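Local coordinates for protein 2-hydroxyhepta-2,4-diene-1,7-dioate isomerase (Corynebacterium glutamicum, PDB 4DBF) that probably acts as a magnesium-dependent lyase or isomerase of the fumarylacetoacetate hydrolase (FAH) family, and has been linked to oxaloacetate decarboxylation, at residues A[134-139]-A[169-174]; A[125-130]-A[184-189]. All blocks are in the same frame, centred on the assembly; numbering follows the deposited sequence.

Contact 1 (A[134-139]-A[169-174]); sequences EFEGEL and SSRDLQ. With MG (magnesium ion), chain C.
E134 and S169 form an antiparallel hydrogen-bonded pair where strands 133-143 and 159-170 of the FAH-family catalytic fold run side by side. Both bonds of the pair are made: E134 N gives to S169 O at 2.8 Å, and S169 N gives to E134 O at 2.9 Å. Past this pair the second chain turns into helix 171-177, with S170 as its N-cap, its OG accepting from L173 N. R171, the first residue of the helix, directs its side chain toward 134-139, and its guanidinium meets two glutamates at its edge. R171 NE donates to E134 OE1 at 2.6 Å from above the carboxylate plane, while that oxygen lies in the plane of the arginine; the two planes stand 87° apart. T262 N also donates to E134 OE1. With R171 bent at chi2 (-62°), its NH1 and NH2 both grip E136 OE2, at 3.1 and 3.0 Å, and NH2 adds a weak bond to E134 OE1. Q174 OE1 accepts a further bond from R171 NH1, through a lone pair in its carbonyl plane, which should help fix the guanidinium's rotation. E136 thus divides its carboxylate: OE2 faces the arginine and OE1 faces the metal. Magnesium is held by E136 OE1, E138 OE2, D167 and three waters; water 1, bound to the ion at 2.2 Å, also donates to E138 OE1 at 2.7 Å.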
loop_
_atom_site.group_PDB
_atom_site.type_symbol
_atom_site.label_atom_id
_atom_site.label_comp_id
_atom_site.label_asym_id
_atom_site.label_seq_id
_atom_site.Cartn_x
_atom_site.Cartn_y
_atom_site.Cartn_z
ATOM N N GLU A 134 14.656 14.955 -1.115
ATOM C CA GLU A 134 15.651 14.405 -2.015
ATOM C C GLU A 134 15.068 13.363 -2.965
ATOM O O GLU A 134 14.092 12.764 -2.683
ATOM C CB GLU A 134 16.819 13.795 -1.235
ATOM C CG GLU A 134 17.512 14.786 -0.327
ATOM C CD GLU A 134 18.748 14.265 0.362
ATOM O OE1 GLU A 134 18.990 13.085 0.398
ATOM O OE2 GLU A 134 19.495 15.081 0.854
ATOM N N PHE A 135 15.731 13.167 -4.075
ATOM C CA PHE A 135 15.392 12.150 -5.017
ATOM C C PHE A 135 16.260 10.938 -4.773
ATOM O O PHE A 135 17.243 11.017 -4.128
ATOM C CB PHE A 135 15.671 12.652 -6.405
ATOM C CG PHE A 135 17.098 12.960 -6.638
ATOM C CD1 PHE A 135 17.966 11.984 -7.021
ATOM C CD2 PHE A 135 17.585 14.216 -6.412
ATOM C CE1 PHE A 135 19.278 12.265 -7.208
ATOM C CE2 PHE A 135 18.895 14.505 -6.616
ATOM C CZ PHE A 135 19.740 13.524 -7.015
ATOM N N GLU A 136 15.867 9.824 -5.336
ATOM C CA GLU A 136 16.703 8.656 -5.322
ATOM C C GLU A 136 16.404 7.883 -6.586
ATOM O O GLU A 136 15.337 7.438 -6.744
ATOM C CB GLU A 136 16.395 7.750 -4.139
ATOM C CG GLU A 136 16.312 8.366 -2.770
ATOM C CD GLU A 136 16.203 7.343 -1.662
ATOM O OE1 GLU A 136 15.487 6.393 -1.807
ATOM O OE2 GLU A 136 16.821 7.520 -0.640
ATOM N N GLY A 137 17.361 7.742 -7.467
ATOM C CA GLY A 137 17.164 6.942 -8.642
ATOM C C GLY A 137 17.346 5.481 -8.370
ATOM O O GLY A 137 18.333 5.099 -7.852
ATOM N N GLU A 138 16.376 4.677 -8.769
ATOM C CA GLU A 138 16.406 3.265 -8.515
ATOM C C GLU A 138 15.938 2.426 -9.660
ATOM O O GLU A 138 15.081 2.791 -10.384
ATOM C CB GLU A 138 15.608 2.881 -7.260
ATOM C CG GLU A 138 15.713 3.861 -6.135
ATOM C CD GLU A 138 15.193 3.379 -4.791
ATOM O OE1 GLU A 138 14.840 2.256 -4.594
ATOM O OE2 GLU A 138 15.161 4.175 -3.898
ATOM N N LEU A 139 16.527 1.273 -9.778
ATOM C CA LEU A 139 16.016 0.260 -10.641
ATOM C C LEU A 139 14.739 -0.333 -10.051
ATOM O O LEU A 139 14.704 -0.720 -8.939
ATOM C CB LEU A 139 17.043 -0.825 -10.831
ATOM C CG LEU A 139 16.611 -1.912 -11.768
ATOM C CD1 LEU A 139 16.443 -1.428 -13.189
ATOM C CD2 LEU A 139 17.577 -3.066 -11.667
ATOM N N SER A 169 11.880 11.525 -1.274
ATOM C CA SER A 169 11.851 11.341 0.169
ATOM C C SER A 169 12.132 12.706 0.864
ATOM O O SER A 169 13.173 13.332 0.543
ATOM C CB SER A 169 13.034 10.415 0.575
ATOM O OG SER A 169 13.206 9.318 -0.379
ATOM N N SER A 170 11.240 13.122 1.765
ATOM C CA SER A 170 11.515 14.283 2.656
ATOM C C SER A 170 12.435 13.765 3.765
ATOM O O SER A 170 11.979 13.001 4.629
ATOM C CB SER A 170 10.226 14.789 3.298
ATOM O OG SER A 170 10.519 15.770 4.328
ATOM N N ARG A 171 13.710 14.128 3.744
ATOM C CA ARG A 171 14.631 13.633 4.797
ATOM C C ARG A 171 14.257 14.144 6.176
ATOM O O ARG A 171 14.462 13.474 7.180
ATOM C CB ARG A 171 16.061 14.069 4.511
ATOM C CG ARG A 171 16.568 13.610 3.183
ATOM C CD ARG A 171 16.632 12.052 3.034
ATOM N NE ARG A 171 17.287 11.692 1.801
ATOM C CZ ARG A 171 17.150 10.506 1.181
ATOM N NH1 ARG A 171 16.347 9.584 1.669
ATOM N NH2 ARG A 171 17.733 10.295 0.021
ATOM N N ASP A 172 13.727 15.359 6.228
ATOM C CA ASP A 172 13.267 15.910 7.506
ATOM C C ASP A 172 12.119 15.132 8.099
ATOM O O ASP A 172 12.054 14.913 9.349
ATOM C CB ASP A 172 12.851 17.401 7.350
ATOM C CG ASP A 172 14.056 18.342 7.151
ATOM O OD1 ASP A 172 15.209 17.902 7.350
ATOM O OD2 ASP A 172 13.842 19.511 6.685
ATOM N N LEU A 173 11.142 14.736 7.249
ATOM C CA LEU A 173 10.025 13.935 7.790
ATOM C C LEU A 173 10.479 12.527 8.163
ATOM O O LEU A 173 9.924 11.979 9.165
ATOM C CB LEU A 173 8.823 13.849 6.838
ATOM C CG LEU A 173 8.118 15.193 6.557
ATOM C CD1 LEU A 173 7.096 14.986 5.461
ATOM C CD2 LEU A 173 7.440 15.776 7.806
ATOM N N GLN A 174 11.428 11.961 7.414
ATOM C CA GLN A 174 11.912 10.628 7.767
ATOM C C GLN A 174 12.441 10.653 9.238
ATOM O O GLN A 174 12.124 9.771 10.063
ATOM C CB GLN A 174 13.043 10.200 6.897
ATOM C CG GLN A 174 12.659 9.672 5.570
ATOM C CD GLN A 174 13.878 9.185 4.785
ATOM O OE1 GLN A 174 14.382 9.839 3.914
ATOM N NE2 GLN A 174 14.350 8.003 5.119
HETATM MG MG MG C . 14.927 4.304 -1.776
HETATM O O HOH W 1 14.200 2.276 -1.943
HETATM O O HOH W 2 14.917 4.047 0.271
HETATM O O HOH W 3 16.930 3.909 -1.712
#

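Contact 2 (A[125-130]-A[184-189]); sequences RIPSFA and KGIDTF
R125 N donates to T188 OG1 at 2.8 Å with an N-H...O angle of 164°, tying strand 124-126 to the type II turn I186-F189. The positive phi of T188 (76°) fits the third position of that turn, and its chi1 of 76° sets OG1 between the backbone N and the carbonyl carbon. From there the T188 hydroxyl OG1 donates to D187 O, at 2.6 Å, while accepting from R125 N. Water 4 adds a second link by donating to both R125 O and D187 O. Beyond these polar bonds, I186 splits its branches between neighbours. I186 CG2, anti to the backbone N, reaches tip to tip toward P127, 3.7 Å from P127 CG, whereas I186 CD1 lies 3.9 Å from A130 CB and also approaches the F129 ring. Within its own turn, I186 CB sits 3.7 Å above the centre of the F189 ring. I126 CA lies at the edge of that ring, near its plane, 4.4 Å from F189 CE1. D187 points its carboxylate to the second subunit, bonding T247 and K148 there, and S245 of that subunit packs on F129 and I186. Two tight turns, type I at P127-A130 and type II at I186-F189, therefore meet through an apolar cluster beside the dimer interface.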
loop_
_atom_site.group_PDB
_atom_site.type_symbol
_atom_site.label_atom_id
_atom_site.label_comp_id
_atom_site.label_asym_id
_atom_site.label_seq_id
_atom_site.Cartn_x
_atom_site.Cartn_y
_atom_site.Cartn_z
ATOM N N ARG A 125 5.158 17.396 -6.560
ATOM C CA ARG A 125 4.583 18.514 -5.828
ATOM C C ARG A 125 4.863 18.455 -4.337
ATOM O O ARG A 125 4.275 17.714 -3.625
ATOM C CB ARG A 125 3.096 18.630 -6.095
ATOM C CG ARG A 125 2.761 18.563 -7.559
ATOM C CD ARG A 125 1.285 18.510 -7.809
ATOM N NE ARG A 125 0.765 19.843 -7.738
ATOM C CZ ARG A 125 0.032 20.322 -6.759
ATOM N NH1 ARG A 125 -0.309 19.588 -5.748
ATOM N NH2 ARG A 125 -0.367 21.557 -6.809
ATOM N N ILE A 126 5.751 19.300 -3.895
ATOM C CA ILE A 126 6.180 19.298 -2.529
ATOM C C ILE A 126 5.327 20.142 -1.607
ATOM O O ILE A 126 5.304 21.312 -1.732
ATOM C CB ILE A 126 7.611 19.799 -2.436
ATOM C CG1 ILE A 126 8.525 18.964 -3.289
ATOM C CG2 ILE A 126 8.079 19.807 -1.005
ATOM C CD1 ILE A 126 9.806 19.641 -3.617
ATOM N N PRO A 127 4.643 19.549 -0.659
ATOM C CA PRO A 127 3.915 20.357 0.320
ATOM C C PRO A 127 4.824 21.109 1.278
ATOM O O PRO A 127 5.963 20.801 1.433
ATOM C CB PRO A 127 3.062 19.368 1.062
ATOM C CG PRO A 127 3.522 18.046 0.652
ATOM C CD PRO A 127 4.582 18.133 -0.352
ATOM N N SER A 128 4.282 22.135 1.889
ATOM C CA SER A 128 5.089 23.054 2.665
ATOM C C SER A 128 5.740 22.427 3.870
ATOM O O SER A 128 6.777 22.817 4.238
ATOM C CB SER A 128 4.266 24.244 3.103
ATOM O OG SER A 128 3.228 23.836 3.925
ATOM N N PHE A 129 5.098 21.448 4.453
ATOM C CA PHE A 129 5.608 20.791 5.627
ATOM C C PHE A 129 6.637 19.737 5.327
ATOM O O PHE A 129 7.135 19.109 6.219
ATOM C CB PHE A 129 4.484 20.168 6.425
ATOM C CG PHE A 129 3.682 19.197 5.661
ATOM C CD1 PHE A 129 3.995 17.865 5.667
ATOM C CD2 PHE A 129 2.628 19.618 4.914
ATOM C CE1 PHE A 129 3.256 16.969 4.953
ATOM C CE2 PHE A 129 1.879 18.729 4.199
ATOM C CZ PHE A 129 2.199 17.405 4.210
ATOM N N ALA A 130 6.913 19.539 4.050
ATOM C CA ALA A 130 7.850 18.534 3.604
ATOM C C ALA A 130 9.109 19.208 3.139
ATOM O O ALA A 130 9.105 19.841 2.133
ATOM C CB ALA A 130 7.270 17.698 2.469
ATOM N N LYS A 184 7.906 9.394 2.256
ATOM C CA LYS A 184 8.136 8.845 0.923
ATOM C C LYS A 184 6.824 8.617 0.174
ATOM O O LYS A 184 6.823 8.116 -0.938
ATOM C CB LYS A 184 8.886 7.527 1.063
ATOM C CG LYS A 184 10.362 7.720 1.591
ATOM C CD LYS A 184 11.077 6.419 1.625
ATOM C CE LYS A 184 12.625 6.642 1.862
ATOM N NZ LYS A 184 13.412 6.645 0.575
ATOM N N GLY A 185 5.718 8.925 0.842
ATOM C CA GLY A 185 4.376 8.467 0.428
ATOM C C GLY A 185 3.439 9.626 0.075
ATOM O O GLY A 185 2.291 9.393 -0.304
ATOM N N ILE A 186 3.970 10.852 0.123
ATOM C CA ILE A 186 3.194 12.067 -0.292
ATOM C C ILE A 186 2.829 11.904 -1.798
ATOM O O ILE A 186 3.633 11.383 -2.588
ATOM C CB ILE A 186 4.011 13.325 0.010
ATOM C CG1 ILE A 186 3.956 13.563 1.534
ATOM C CG2 ILE A 186 3.442 14.601 -0.664
ATOM C CD1 ILE A 186 5.116 14.451 2.135
ATOM N N ASP A 187 1.627 12.279 -2.197
ATOM C CA ASP A 187 1.239 12.252 -3.592
ATOM C C ASP A 187 2.386 12.804 -4.481
ATOM O O ASP A 187 2.952 13.789 -4.176
ATOM C CB ASP A 187 -0.019 13.091 -3.842
ATOM C CG ASP A 187 -1.292 12.493 -3.299
ATOM O OD1 ASP A 187 -1.310 11.457 -2.707
ATOM O OD2 ASP A 187 -2.306 13.150 -3.457
ATOM N N THR A 188 2.650 12.136 -5.583
ATOM C CA THR A 188 3.678 12.446 -6.582
ATOM C C THR A 188 5.141 12.092 -6.184
ATOM O O THR A 188 6.054 12.268 -6.998
ATOM C CB THR A 188 3.675 13.913 -7.186
ATOM O OG1 THR A 188 4.241 14.798 -6.210
ATOM C CG2 THR A 188 2.237 14.365 -7.663
ATOM N N PHE A 189 5.320 11.518 -4.975
ATOM C CA PHE A 189 6.674 11.219 -4.531
ATOM C C PHE A 189 7.175 9.864 -5.096
ATOM O O PHE A 189 8.226 9.392 -4.686
ATOM C CB PHE A 189 6.712 11.190 -2.994
ATOM C CG PHE A 189 6.930 12.519 -2.414
ATOM C CD1 PHE A 189 6.520 13.657 -3.123
ATOM C CD2 PHE A 189 7.653 12.655 -1.213
ATOM C CE1 PHE A 189 6.774 14.939 -2.591
ATOM C CE2 PHE A 189 7.904 13.910 -0.667
ATOM C CZ PHE A 189 7.440 15.074 -1.333
HETATM O O HOH W 4 1.935 16.251 -3.336
#

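In the fold
Contact 1 is nested within the chain loop closed by contact 2, and their centres lie 10 Å apart. K184, from 184-189, is the direct polar link: its NZ is 2.8 Å from S169 OG, a probable hydrogen bond, and 3.2 Å from E136 OE1, a salt bridge to an oxygen that binds magnesium. K184 NZ also bonds to D167 OD2, so this lysine belongs to the second shell of the metal site. F189 of contact 2 is farther off, its side chain about 11 Å from the ion. A second touch is L173 CD2 packing against the backbone carbonyl F129 O at 3.7 Å. Contact 1 supplies two of the three protein ligands, E136 and E138, with D167 as the third, while contact 2 extends from their surroundings to the second subunit.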